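Local coordinates for extracellular solute-binding protein family 1 (Arthrobacter chlorophenolicus, PDB 4R2F) that binds laminaribiose and probably delivers it to an ABC-type sugar transporter for import, at residues S178-G183 with L241-S246; H207-M212 with T406-K411; M211-N216 with S416-F421; N234-E239 with A298-D303. All blocks are in the same frame, centred on the assembly; numbering follows the deposited sequence.

In the fold
All four contacts lie on the same side of the chain's centre and are joined by helices 204-215 and 232-246. Interactions 2 and 3 both start from helix 204-215, share Met211 and Met212, and have centres about 8 Å apart; helices 398-408 and 414-428 provide their other halves. Helix 232-246 enters interaction 4 with its 234-239 turns and interaction 1 with 241-246, about 13 Å between centres. Interactions 3 and 4, about 10 Å apart, meet where Asn216 reaches Glu236, while Leu242 and Val245 of 241-246 pack on the backbone of 406-411. Interaction 2 touches the bound sugar through His207; Phe421 of interaction 3 comes within about 12 Å of a glucose unit.

Interaction 1: residues S178-G183 with L241-S246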
loop_
_atom_site.group_PDB
_atom_site.type_symbol
_atom_site.label_atom_id
_atom_site.label_comp_id
_atom_site.label_asym_id
_atom_site.label_seq_id
_atom_site.Cartn_x
_atom_site.Cartn_y
_atom_site.Cartn_z
ATOM N N SER A 178 6.012 12.710 -21.507
ATOM C CA SER A 178 4.641 13.071 -21.801
ATOM C C SER A 178 3.860 13.461 -20.508
ATOM O O SER A 178 2.996 14.322 -20.560
ATOM C CB SER A 178 3.945 11.990 -22.647
ATOM O OG SER A 178 3.815 10.744 -21.974
ATOM N N LEU A 179 4.192 12.876 -19.354
ATOM C CA LEU A 179 3.559 13.288 -18.081
ATOM C C LEU A 179 3.824 14.768 -17.788
ATOM O O LEU A 179 2.907 15.533 -17.450
ATOM C CB LEU A 179 4.030 12.396 -16.912
ATOM C CG LEU A 179 3.719 12.791 -15.465
ATOM C CD1 LEU A 179 2.244 13.043 -15.279
ATOM C CD2 LEU A 179 4.210 11.713 -14.493
ATOM N N LEU A 180 5.082 15.167 -17.930
ATOM C CA LEU A 180 5.485 16.569 -17.723
ATOM C C LEU A 180 4.784 17.534 -18.676
ATOM O O LEU A 180 4.264 18.552 -18.238
ATOM C CB LEU A 180 6.997 16.719 -17.856
ATOM C CG LEU A 180 7.575 18.112 -17.593
ATOM C CD1 LEU A 180 7.317 18.576 -16.169
ATOM C CD2 LEU A 180 9.059 18.120 -17.907
ATOM N N GLU A 181 4.771 17.231 -19.970
ATOM C CA GLU A 181 4.054 18.092 -20.944
ATOM C C GLU A 181 2.582 18.220 -20.619
ATOM O O GLU A 181 2.054 19.315 -20.540
ATOM C CB GLU A 181 4.211 17.590 -22.397
ATOM C CG GLU A 181 5.599 17.808 -22.979
ATOM C CD GLU A 181 6.065 19.245 -22.824
ATOM O OE1 GLU A 181 5.358 20.134 -23.336
ATOM O OE2 GLU A 181 7.117 19.486 -22.178
ATOM N N ALA A 182 1.908 17.096 -20.429
ATOM C CA ALA A 182 0.488 17.140 -20.163
ATOM C C ALA A 182 0.225 17.860 -18.837
ATOM O O ALA A 182 -0.714 18.663 -18.733
ATOM C CB ALA A 182 -0.076 15.744 -20.122
ATOM N N GLY A 183 1.062 17.574 -17.847
ATOM C CA GLY A 183 0.995 18.237 -16.553
ATOM C C GLY A 183 1.033 19.754 -16.631
ATOM O O GLY A 183 0.222 20.428 -15.990
ATOM N N LEU A 241 10.825 14.110 -10.114
ATOM C CA LEU A 241 9.862 14.570 -9.125
ATOM C C LEU A 241 10.097 16.038 -8.761
ATOM O O LEU A 241 9.164 16.831 -8.730
ATOM C CB LEU A 241 9.916 13.682 -7.890
ATOM C CG LEU A 241 9.303 12.294 -8.150
ATOM C CD1 LEU A 241 9.756 11.248 -7.150
ATOM C CD2 LEU A 241 7.789 12.379 -8.192
ATOM N N LEU A 242 11.345 16.404 -8.515
ATOM C CA LEU A 242 11.682 17.815 -8.263
ATOM C C LEU A 242 11.281 18.742 -9.400
ATOM O O LEU A 242 10.841 19.864 -9.156
ATOM C CB LEU A 242 13.164 17.964 -7.990
ATOM C CG LEU A 242 13.631 17.358 -6.677
ATOM C CD1 LEU A 242 15.167 17.291 -6.649
ATOM C CD2 LEU A 242 13.093 18.166 -5.506
ATOM N N GLU A 243 11.387 18.260 -10.636
ATOM C CA GLU A 243 10.957 19.013 -11.777
ATOM C C GLU A 243 9.431 19.128 -11.809
ATOM O O GLU A 243 8.906 20.162 -12.171
ATOM C CB GLU A 243 11.455 18.344 -13.046
ATOM C CG GLU A 243 11.546 19.265 -14.239
ATOM C CD GLU A 243 12.047 18.539 -15.474
ATOM O OE1 GLU A 243 12.077 19.155 -16.556
ATOM O OE2 GLU A 243 12.403 17.343 -15.372
ATOM N N LEU A 244 8.712 18.060 -11.481
ATOM C CA LEU A 244 7.261 18.173 -11.348
ATOM C C LEU A 244 6.867 19.204 -10.268
ATOM O O LEU A 244 5.926 19.994 -10.468
ATOM C CB LEU A 244 6.630 16.836 -11.032
ATOM C CG LEU A 244 6.723 15.750 -12.087
ATOM C CD1 LEU A 244 5.951 14.547 -11.589
ATOM C CD2 LEU A 244 6.190 16.222 -13.423
ATOM N N VAL A 245 7.616 19.224 -9.158
ATOM C CA VAL A 245 7.402 20.196 -8.074
ATOM C C VAL A 245 7.691 21.638 -8.507
ATOM O O VAL A 245 6.874 22.538 -8.253
ATOM C CB VAL A 245 8.204 19.859 -6.796
ATOM C CG1 VAL A 245 8.085 20.976 -5.755
ATOM C CG2 VAL A 245 7.716 18.542 -6.174
ATOM N N SER A 246 8.813 21.860 -9.181
ATOM C CA SER A 246 9.189 23.234 -9.611
ATOM C C SER A 246 8.270 23.787 -10.699
ATOM O O SER A 246 8.079 24.973 -10.788
ATOM C CB SER A 246 10.650 23.292 -10.089
ATOM O OG SER A 246 10.847 22.462 -11.211
#
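The carboxylate of Glu243 is the flat group at this contact, and a methyl of Leu180 lies over one of its faces: Leu180 CD2 stands above the carboxylate oxygen Glu243 OE1 at 3.5 Å. The two side chains cross at about a right angle, the glutamate reaching out as an extended chain. The other prong of the leucine fork points to the apolar side, where Leu180 CD1 meets Leu244 CD2 at 3.8 Å. With CG opposite the backbone N (chi1 -177°), Leu180 thus straddles Glu243 and Leu244. A looser touch, Leu179 CD2 to Leu244 CD1 at 4.4 Å, continues the leucine cluster inward, where Phe194 backs Leu179 and the loop residues Val249 and Ile250 back Leu244. The outer side is more polar. At the C-terminal end of helix 232-246, Glu243 O accepts a bond from Ser246 OG (3.2 Å) and another from Asn247 ND2. The local axes run almost parallel, 7° apart, but are separated by 10.9 Å, so the leucine ends bridge a wide gap. This is side-by-side packing of the nearly parallel turns 178-183 and 241-246, on helices 176-188 and 232-246, consistent with the alpha/beta fold of solute-binding proteins.

Interaction 2: residues H207-M212 with T406-K411. With BGC (beta-D-glucopyranose), chain B.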
loop_
_atom_site.group_PDB
_atom_site.type_symbol
_atom_site.label_atom_id
_atom_site.label_comp_id
_atom_site.label_asym_id
_atom_site.label_seq_id
_atom_site.Cartn_x
_atom_site.Cartn_y
_atom_site.Cartn_z
ATOM N N HIS A 207 4.869 6.448 -1.110
ATOM C CA HIS A 207 4.780 5.361 -2.050
ATOM C C HIS A 207 5.156 5.821 -3.439
ATOM O O HIS A 207 5.739 5.064 -4.210
ATOM C CB HIS A 207 3.383 4.768 -2.048
ATOM C CG HIS A 207 2.982 4.188 -0.729
ATOM N ND1 HIS A 207 1.697 3.774 -0.455
ATOM C CD2 HIS A 207 3.708 3.930 0.390
ATOM C CE1 HIS A 207 1.643 3.296 0.777
ATOM N NE2 HIS A 207 2.853 3.376 1.307
ATOM N N LEU A 208 4.810 7.069 -3.736
ATOM C CA LEU A 208 5.187 7.708 -4.960
ATOM C C LEU A 208 6.708 7.754 -5.085
ATOM O O LEU A 208 7.228 7.510 -6.152
ATOM C CB LEU A 208 4.613 9.127 -5.020
ATOM C CG LEU A 208 4.865 9.893 -6.307
ATOM C CD1 LEU A 208 4.392 9.137 -7.553
ATOM C CD2 LEU A 208 4.216 11.265 -6.221
ATOM N N MET A 209 7.413 8.081 -4.006
ATOM C CA MET A 209 8.894 8.223 -4.070
ATOM C C MET A 209 9.468 6.897 -4.586
ATOM O O MET A 209 10.185 6.848 -5.608
ATOM C CB MET A 209 9.495 8.583 -2.700
ATOM C CG MET A 209 9.126 9.954 -2.100
ATOM S SD MET A 209 9.506 11.423 -3.081
ATOM C CE MET A 209 7.936 11.736 -3.863
ATOM N N ILE A 210 9.052 5.817 -3.937
ATOM C CA ILE A 210 9.556 4.495 -4.265
ATOM C C ILE A 210 9.007 4.011 -5.592
ATOM O O ILE A 210 9.760 3.447 -6.381
ATOM C CB ILE A 210 9.252 3.440 -3.178
ATOM C CG1 ILE A 210 9.679 3.925 -1.795
ATOM C CG2 ILE A 210 9.951 2.114 -3.515
ATOM C CD1 ILE A 210 11.154 4.182 -1.652
ATOM N N MET A 211 7.722 4.239 -5.872
ATOM C CA MET A 211 7.185 3.867 -7.204
ATOM C C MET A 211 7.979 4.481 -8.338
ATOM O O MET A 211 8.242 3.791 -9.347
ATOM C CB MET A 211 5.697 4.194 -7.415
ATOM C CG MET A 211 5.178 3.684 -8.782
ATOM S SD MET A 211 5.431 4.892 -10.111
ATOM C CE MET A 211 3.872 5.779 -9.986
ATOM N N MET A 212 8.373 5.754 -8.202
ATOM C CA MET A 212 9.070 6.382 -9.330
ATOM C C MET A 212 10.488 5.847 -9.495
ATOM O O MET A 212 10.968 5.712 -10.634
ATOM C CB MET A 212 9.057 7.911 -9.263
ATOM C CG MET A 212 7.649 8.505 -9.377
ATOM S SD MET A 212 6.835 8.288 -10.974
ATOM C CE MET A 212 7.690 9.582 -11.812
ATOM N N THR A 406 10.742 16.444 1.987
ATOM C CA THR A 406 11.829 17.199 1.369
ATOM C C THR A 406 11.684 17.312 -0.141
ATOM O O THR A 406 11.843 18.399 -0.717
ATOM C CB THR A 406 13.185 16.552 1.750
ATOM O OG1 THR A 406 13.450 16.829 3.135
ATOM C CG2 THR A 406 14.319 17.054 0.904
ATOM N N VAL A 407 11.374 16.201 -0.799
ATOM C CA VAL A 407 11.232 16.234 -2.248
ATOM C C VAL A 407 9.998 17.050 -2.658
ATOM O O VAL A 407 10.048 17.857 -3.599
ATOM C CB VAL A 407 11.163 14.809 -2.825
ATOM C CG1 VAL A 407 10.840 14.838 -4.303
ATOM C CG2 VAL A 407 12.476 14.075 -2.583
ATOM N N LEU A 408 8.896 16.836 -1.948
ATOM C CA LEU A 408 7.628 17.454 -2.323
ATOM C C LEU A 408 7.614 18.979 -2.064
ATOM O O LEU A 408 6.741 19.682 -2.569
ATOM C CB LEU A 408 6.458 16.756 -1.613
ATOM C CG LEU A 408 6.049 15.360 -2.106
ATOM C CD1 LEU A 408 4.806 14.886 -1.391
ATOM C CD2 LEU A 408 5.854 15.297 -3.620
ATOM N N THR A 409 8.585 19.477 -1.290
ATOM C CA THR A 409 8.810 20.935 -1.132
ATOM C C THR A 409 10.014 21.498 -1.884
ATOM O O THR A 409 10.316 22.693 -1.763
ATOM C CB THR A 409 8.978 21.326 0.345
ATOM O OG1 THR A 409 9.991 20.516 0.954
ATOM C CG2 THR A 409 7.675 21.171 1.092
ATOM N N GLY A 410 10.700 20.651 -2.655
ATOM C CA GLY A 410 11.934 21.019 -3.347
ATOM C C GLY A 410 12.981 21.680 -2.455
ATOM O O GLY A 410 13.654 22.644 -2.846
ATOM N N LYS A 411 13.106 21.159 -1.243
ATOM C CA LYS A 411 13.927 21.787 -0.221
ATOM C C LYS A 411 15.419 21.644 -0.514
ATOM O O LYS A 411 16.212 22.452 -0.061
ATOM C CB LYS A 411 13.582 21.189 1.145
ATOM C CG LYS A 411 13.966 22.041 2.327
ATOM C CD LYS A 411 13.118 23.295 2.397
ATOM C CE LYS A 411 13.090 23.784 3.816
ATOM N NZ LYS A 411 13.012 25.248 3.879
HETATM C C2 BGC B . 0.038 -0.276 2.506
HETATM C C3 BGC B . 0.803 -1.015 3.605
HETATM C C4 BGC B . 1.911 -0.126 4.152
HETATM C C5 BGC B . 1.331 1.204 4.616
HETATM C C6 BGC B . 2.426 2.183 5.062
HETATM C C1 BGC B . -0.534 0.970 3.161
HETATM O O2 BGC B . -0.997 -1.089 1.966
HETATM O O3 BGC B . 1.358 -2.228 3.096
HETATM O O4 BGC B . 2.508 -0.744 5.284
HETATM O O5 BGC B . 0.562 1.805 3.569
HETATM O O6 BGC B . 3.314 2.543 3.980
#
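His207 NE2 gives a nearly straight hydrogen bond, 2.8 Å long and 172° at the hydrogen, to the hydroxymethyl oxygen O6 of a bound glucose. The sugar meets the imidazole at its edge: O6 is near the ring plane, and His207 CE1 lies 3.3 Å from the pyranose ring oxygen O5. At the ring's other nitrogen, Arg156 NE bonds to His207 ND1, an arrangement that fixes the turn of the imidazole and is consistent with the proton being on NE2. Asp154, Asp395, Asn311 and Gly101 also hydrogen-bond the bound glycan. Two residues further along the same helix, Met209 points to helix 398-408 and meets 406-411 through apolar atoms alone. Its sulfur approaches Val407 tip to tip, with Met209 SD 3.8 Å from Val407 CB and slightly farther from both methyls. The chain is bent at chi2 (-57°) and again at chi3, which turns Met209 CE to Leu408 CD2 at 4.1 Å. Leu241 of helix 232-246 touches both Met209 and Val407. Just beyond, helix 398-408 ends in a Schellman motif: Gly410 takes positive phi, with Lys411 N bonded to Thr406 O at 3.1 Å and Gly410 N to Val407 O at 3.0 Å. One helix therefore lines the glycan pocket with a histidine and anchors itself in the helical core, as befits the sugar cleft of a periplasmic-type binding protein.

Interaction 3: residues M211-N216 with S416-F421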
loop_
_atom_site.group_PDB
_atom_site.type_symbol
_atom_site.label_atom_id
_atom_site.label_comp_id
_atom_site.label_asym_id
_atom_site.label_seq_id
_atom_site.Cartn_x
_atom_site.Cartn_y
_atom_site.Cartn_z
ATOM N N MET A 211 7.722 4.239 -5.872
ATOM C CA MET A 211 7.185 3.867 -7.204
ATOM C C MET A 211 7.979 4.481 -8.338
ATOM O O MET A 211 8.242 3.791 -9.347
ATOM C CB MET A 211 5.697 4.194 -7.415
ATOM C CG MET A 211 5.178 3.684 -8.782
ATOM S SD MET A 211 5.431 4.892 -10.111
ATOM C CE MET A 211 3.872 5.779 -9.986
ATOM N N MET A 212 8.373 5.754 -8.202
ATOM C CA MET A 212 9.070 6.382 -9.330
ATOM C C MET A 212 10.488 5.847 -9.495
ATOM O O MET A 212 10.968 5.712 -10.634
ATOM C CB MET A 212 9.057 7.911 -9.263
ATOM C CG MET A 212 7.649 8.505 -9.377
ATOM S SD MET A 212 6.835 8.288 -10.974
ATOM C CE MET A 212 7.690 9.582 -11.812
ATOM N N MET A 213 11.135 5.514 -8.390
ATOM C CA MET A 213 12.449 4.832 -8.451
ATOM C C MET A 213 12.268 3.498 -9.190
ATOM O O MET A 213 13.001 3.195 -10.127
ATOM C CB MET A 213 13.039 4.598 -7.041
ATOM C CG MET A 213 13.479 5.848 -6.261
ATOM S SD MET A 213 14.008 5.468 -4.575
ATOM C CE MET A 213 13.490 6.905 -3.714
ATOM N N LEU A 214 11.268 2.711 -8.795
ATOM C CA LEU A 214 11.033 1.407 -9.451
ATOM C C LEU A 214 10.727 1.556 -10.928
ATOM O O LEU A 214 11.232 0.811 -11.754
ATOM C CB LEU A 214 9.896 0.664 -8.756
ATOM C CG LEU A 214 10.140 0.311 -7.293
ATOM C CD1 LEU A 214 8.954 -0.492 -6.792
ATOM C CD2 LEU A 214 11.419 -0.458 -7.078
ATOM N N ASN A 215 9.933 2.571 -11.251
ATOM C CA ASN A 215 9.574 2.869 -12.623
ATOM C C ASN A 215 10.790 3.217 -13.485
ATOM O O ASN A 215 10.755 3.038 -14.688
ATOM C CB ASN A 215 8.550 3.997 -12.619
ATOM C CG ASN A 215 7.767 4.124 -13.906
ATOM O OD1 ASN A 215 8.098 3.553 -14.946
ATOM N ND2 ASN A 215 6.706 4.906 -13.837
ATOM N N ASN A 216 11.877 3.675 -12.884
ATOM C CA ASN A 216 13.085 3.950 -13.649
ATOM C C ASN A 216 14.155 2.869 -13.522
ATOM O O ASN A 216 15.338 3.142 -13.754
ATOM C CB ASN A 216 13.675 5.276 -13.184
ATOM C CG ASN A 216 14.631 5.890 -14.199
ATOM O OD1 ASN A 216 14.458 5.745 -15.410
ATOM N ND2 ASN A 216 15.615 6.635 -13.694
ATOM N N SER A 416 21.466 15.247 -2.516
ATOM C CA SER A 416 21.439 15.539 -1.075
ATOM C C SER A 416 20.279 14.845 -0.360
ATOM O O SER A 416 20.435 14.320 0.748
ATOM C CB SER A 416 21.374 17.059 -0.798
ATOM O OG SER A 416 22.465 17.758 -1.418
ATOM N N ALA A 417 19.100 14.918 -0.952
ATOM C CA ALA A 417 17.917 14.294 -0.350
ATOM C C ALA A 417 18.142 12.772 -0.184
ATOM O O ALA A 417 17.913 12.220 0.881
ATOM C CB ALA A 417 16.704 14.579 -1.203
ATOM N N LEU A 418 18.634 12.147 -1.245
ATOM C CA LEU A 418 18.936 10.716 -1.242
ATOM C C LEU A 418 20.030 10.335 -0.248
ATOM O O LEU A 418 19.954 9.281 0.387
ATOM C CB LEU A 418 19.312 10.279 -2.653
ATOM C CG LEU A 418 18.142 10.136 -3.631
ATOM C CD1 LEU A 418 18.588 10.051 -5.081
ATOM C CD2 LEU A 418 17.291 8.913 -3.271
ATOM N N THR A 419 21.038 11.199 -0.092
ATOM C CA THR A 419 22.114 10.957 0.862
ATOM C C THR A 419 21.561 11.009 2.262
ATOM O O THR A 419 21.886 10.154 3.089
ATOM C CB THR A 419 23.276 11.965 0.681
ATOM O OG1 THR A 419 23.755 11.839 -0.658
ATOM C CG2 THR A 419 24.409 11.698 1.637
ATOM N N ALA A 420 20.702 11.991 2.538
ATOM C CA ALA A 420 20.055 12.072 3.863
ATOM C C ALA A 420 19.177 10.823 4.101
ATOM O O ALA A 420 19.108 10.300 5.208
ATOM C CB ALA A 420 19.220 13.345 3.987
ATOM N N PHE A 421 18.518 10.366 3.039
ATOM C CA PHE A 421 17.672 9.167 3.098
ATOM C C PHE A 421 18.541 7.932 3.436
ATOM O O PHE A 421 18.275 7.217 4.408
ATOM C CB PHE A 421 16.928 9.031 1.753
ATOM C CG PHE A 421 15.910 7.916 1.700
ATOM C CD1 PHE A 421 15.213 7.517 2.833
ATOM C CD2 PHE A 421 15.661 7.279 0.508
ATOM C CE1 PHE A 421 14.296 6.500 2.775
ATOM C CE2 PHE A 421 14.738 6.255 0.440
ATOM C CZ PHE A 421 14.060 5.869 1.581
#
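Met213 brings its terminal methyl up to both Leu418 and Phe421, and that single group carries the whole contact. Met213 CE lies 4.3 Å from Leu418 CD2 and 4.4 Å from Phe421 CE2, approaching the phenyl ring obliquely. The methionine reaches this far because its chain is stretched at chi2 (175°), carrying the sulfur and methyl well out from the helix. Such reach is needed: even the nearest CA atoms, those of Met213 and Leu418, are 11.3 Å apart. Leu418 and Phe421 are three residues apart, so they emerge about one turn from each other on the same side of helix 414-428 and both face the methionine. This inner part is buried and purely apolar, though its contacts are van der Waals touches of ordinary to generous length. The outer side differs. Thr419 and Ala420 turn to solvent on the far side of that helix, where Thr419 OG1 bonds back to Lys415 O within its own helix. Asn216, where helix 204-215 ends, is by contrast buried; its N is held by Met213 O at 3.0 Å, and its carbonyl oxygen receives Arg233 NH1. The wide spacing is bridged by a third helix: Phe403 of helix 398-408 touches Met213, Ala417 and Leu418 and stacks on the ring of Phe421. Helix 232-246 closes another side, with Asn234 against Met213 and Val235 against Leu418, so that helices 204-215 and 414-428 meet through a shared core bordered by two more helices.

Interaction 4: residues N234-E239 with A298-D303; sequences NVEAVE and AGPHGD
Glu236 and His301 reach toward each other from opposite directions and join in a short hydrogen bond, His301 NE2 to Glu236 OE2 at 2.7 Å. The glutamate chain is extended beyond CG (chi2 -168°), which carries the carboxylate out to the loop. The bond is bent, 147° at the hydrogen. The imidazole comes to the syn side of the oxygen, somewhat out of the carboxylate plane, while the oxygen lies at the edge of the ring and in its plane; the two flat groups are turned steeply, 72°, against each other. Asn216 ND2 bonds directly to the same oxygen, Glu236 OE2, which should limit rotation of the carboxylate. The other carboxylate oxygen brushes the proline next door, Glu236 OE1 to Pro300 CG at 3.5 Å, as the two side chains slide past each other. The nearby negative charge would probably favour a protonated His301. In the next shell, Pro300 and His301 are the central pair of a type I beta turn closed by Gly302 N to Gly299 O at 2.9 Å. A second backbone bond, Gly299 N to Asp303 O at 2.9 Å, draws the loop ends together, and Asp303 makes a salt bridge to Arg233, at the start of the helix that carries Glu236. Trp176 of helix 176-188 packs against both Ala237 and Pro300. This surface contact ties the loop between strands 291-294 and 306-316 to helix 232-246, beside the end of helix 204-215; Val235 and Val238 of the same helix rest on helix 414-428.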
loop_
_atom_site.group_PDB
_atom_site.type_symbol
_atom_site.label_atom_id
_atom_site.label_comp_id
_atom_site.label_asym_id
_atom_site.label_seq_id
_atom_site.Cartn_x
_atom_site.Cartn_y
_atom_site.Cartn_z
ATOM N N ASN A 234 17.841 6.030 -9.303
ATOM C CA ASN A 234 17.166 6.703 -8.229
ATOM C C ASN A 234 17.361 8.203 -8.308
ATOM O O ASN A 234 16.421 8.945 -8.081
ATOM C CB ASN A 234 17.624 6.186 -6.879
ATOM C CG ASN A 234 17.211 4.740 -6.630
ATOM O OD1 ASN A 234 16.339 4.196 -7.330
ATOM N ND2 ASN A 234 17.801 4.130 -5.606
ATOM N N VAL A 235 18.556 8.658 -8.654
ATOM C CA VAL A 235 18.810 10.104 -8.719
ATOM C C VAL A 235 17.949 10.725 -9.786
ATOM O O VAL A 235 17.317 11.765 -9.569
ATOM C CB VAL A 235 20.300 10.439 -8.995
ATOM C CG1 VAL A 235 20.496 11.933 -9.227
ATOM C CG2 VAL A 235 21.157 9.972 -7.833
ATOM N N GLU A 236 17.933 10.102 -10.951
ATOM C CA GLU A 236 17.069 10.568 -12.029
ATOM C C GLU A 236 15.591 10.646 -11.650
ATOM O O GLU A 236 14.889 11.554 -12.095
ATOM C CB GLU A 236 17.136 9.626 -13.207
ATOM C CG GLU A 236 17.822 10.149 -14.424
ATOM C CD GLU A 236 17.551 9.238 -15.587
ATOM O OE1 GLU A 236 17.020 9.727 -16.600
ATOM O OE2 GLU A 236 17.829 8.026 -15.458
ATOM N N ALA A 237 15.123 9.642 -10.911
ATOM C CA ALA A 237 13.741 9.562 -10.497
ATOM C C ALA A 237 13.408 10.743 -9.597
ATOM O O ALA A 237 12.389 11.404 -9.789
ATOM C CB ALA A 237 13.465 8.240 -9.797
ATOM N N VAL A 238 14.310 11.038 -8.667
ATOM C CA VAL A 238 14.120 12.141 -7.754
ATOM C C VAL A 238 14.232 13.484 -8.462
ATOM O O VAL A 238 13.466 14.395 -8.147
ATOM C CB VAL A 238 15.080 12.071 -6.559
ATOM C CG1 VAL A 238 14.948 13.313 -5.679
ATOM C CG2 VAL A 238 14.766 10.845 -5.721
ATOM N N GLU A 239 15.153 13.603 -9.418
ATOM C CA GLU A 239 15.245 14.805 -10.250
ATOM C C GLU A 239 13.948 15.062 -11.018
ATOM O O GLU A 239 13.551 16.198 -11.209
ATOM C CB GLU A 239 16.419 14.718 -11.246
ATOM C CG GLU A 239 17.790 14.896 -10.601
ATOM C CD GLU A 239 18.965 14.722 -11.567
ATOM O OE1 GLU A 239 18.809 14.131 -12.663
ATOM O OE2 GLU A 239 20.074 15.177 -11.220
ATOM N N ALA A 298 6.142 4.540 -19.094
ATOM C CA ALA A 298 7.531 4.133 -19.190
ATOM C C ALA A 298 8.440 5.219 -18.660
ATOM O O ALA A 298 8.218 6.399 -18.900
ATOM C CB ALA A 298 7.876 3.818 -20.645
ATOM N N GLY A 299 9.468 4.803 -17.930
ATOM C CA GLY A 299 10.563 5.698 -17.547
ATOM C C GLY A 299 11.405 6.076 -18.764
ATOM O O GLY A 299 11.204 5.544 -19.870
ATOM N N PRO A 300 12.349 7.004 -18.583
ATOM C CA PRO A 300 13.112 7.533 -19.710
ATOM C C PRO A 300 14.041 6.505 -20.393
ATOM O O PRO A 300 14.449 6.728 -21.506
ATOM C CB PRO A 300 13.910 8.688 -19.084
ATOM C CG PRO A 300 13.969 8.370 -17.630
ATOM C CD PRO A 300 12.700 7.652 -17.308
ATOM N N HIS A 301 14.325 5.386 -19.734
ATOM C CA HIS A 301 15.084 4.294 -20.317
ATOM C C HIS A 301 14.184 3.126 -20.762
ATOM O O HIS A 301 14.679 2.078 -21.118
ATOM C CB HIS A 301 16.119 3.785 -19.299
ATOM C CG HIS A 301 17.020 4.857 -18.763
ATOM N ND1 HIS A 301 18.047 5.406 -19.499
ATOM C CD2 HIS A 301 17.057 5.469 -17.556
ATOM C CE1 HIS A 301 18.678 6.309 -18.771
ATOM N NE2 HIS A 301 18.096 6.367 -17.586
ATOM N N GLY A 302 12.872 3.297 -20.728
ATOM C CA GLY A 302 11.954 2.256 -21.162
ATOM C C GLY A 302 11.389 1.333 -20.088
ATOM O O GLY A 302 10.552 0.487 -20.389
ATOM N N ASP A 303 11.810 1.511 -18.839
ATOM C CA ASP A 303 11.382 0.640 -17.751
ATOM C C ASP A 303 9.912 0.851 -17.353
ATOM O O ASP A 303 9.404 1.972 -17.346
ATOM C CB ASP A 303 12.266 0.828 -16.517
ATOM C CG ASP A 303 13.735 0.548 -16.801
ATOM O OD1 ASP A 303 14.419 1.422 -17.372
ATOM O OD2 ASP A 303 14.210 -0.532 -16.421
#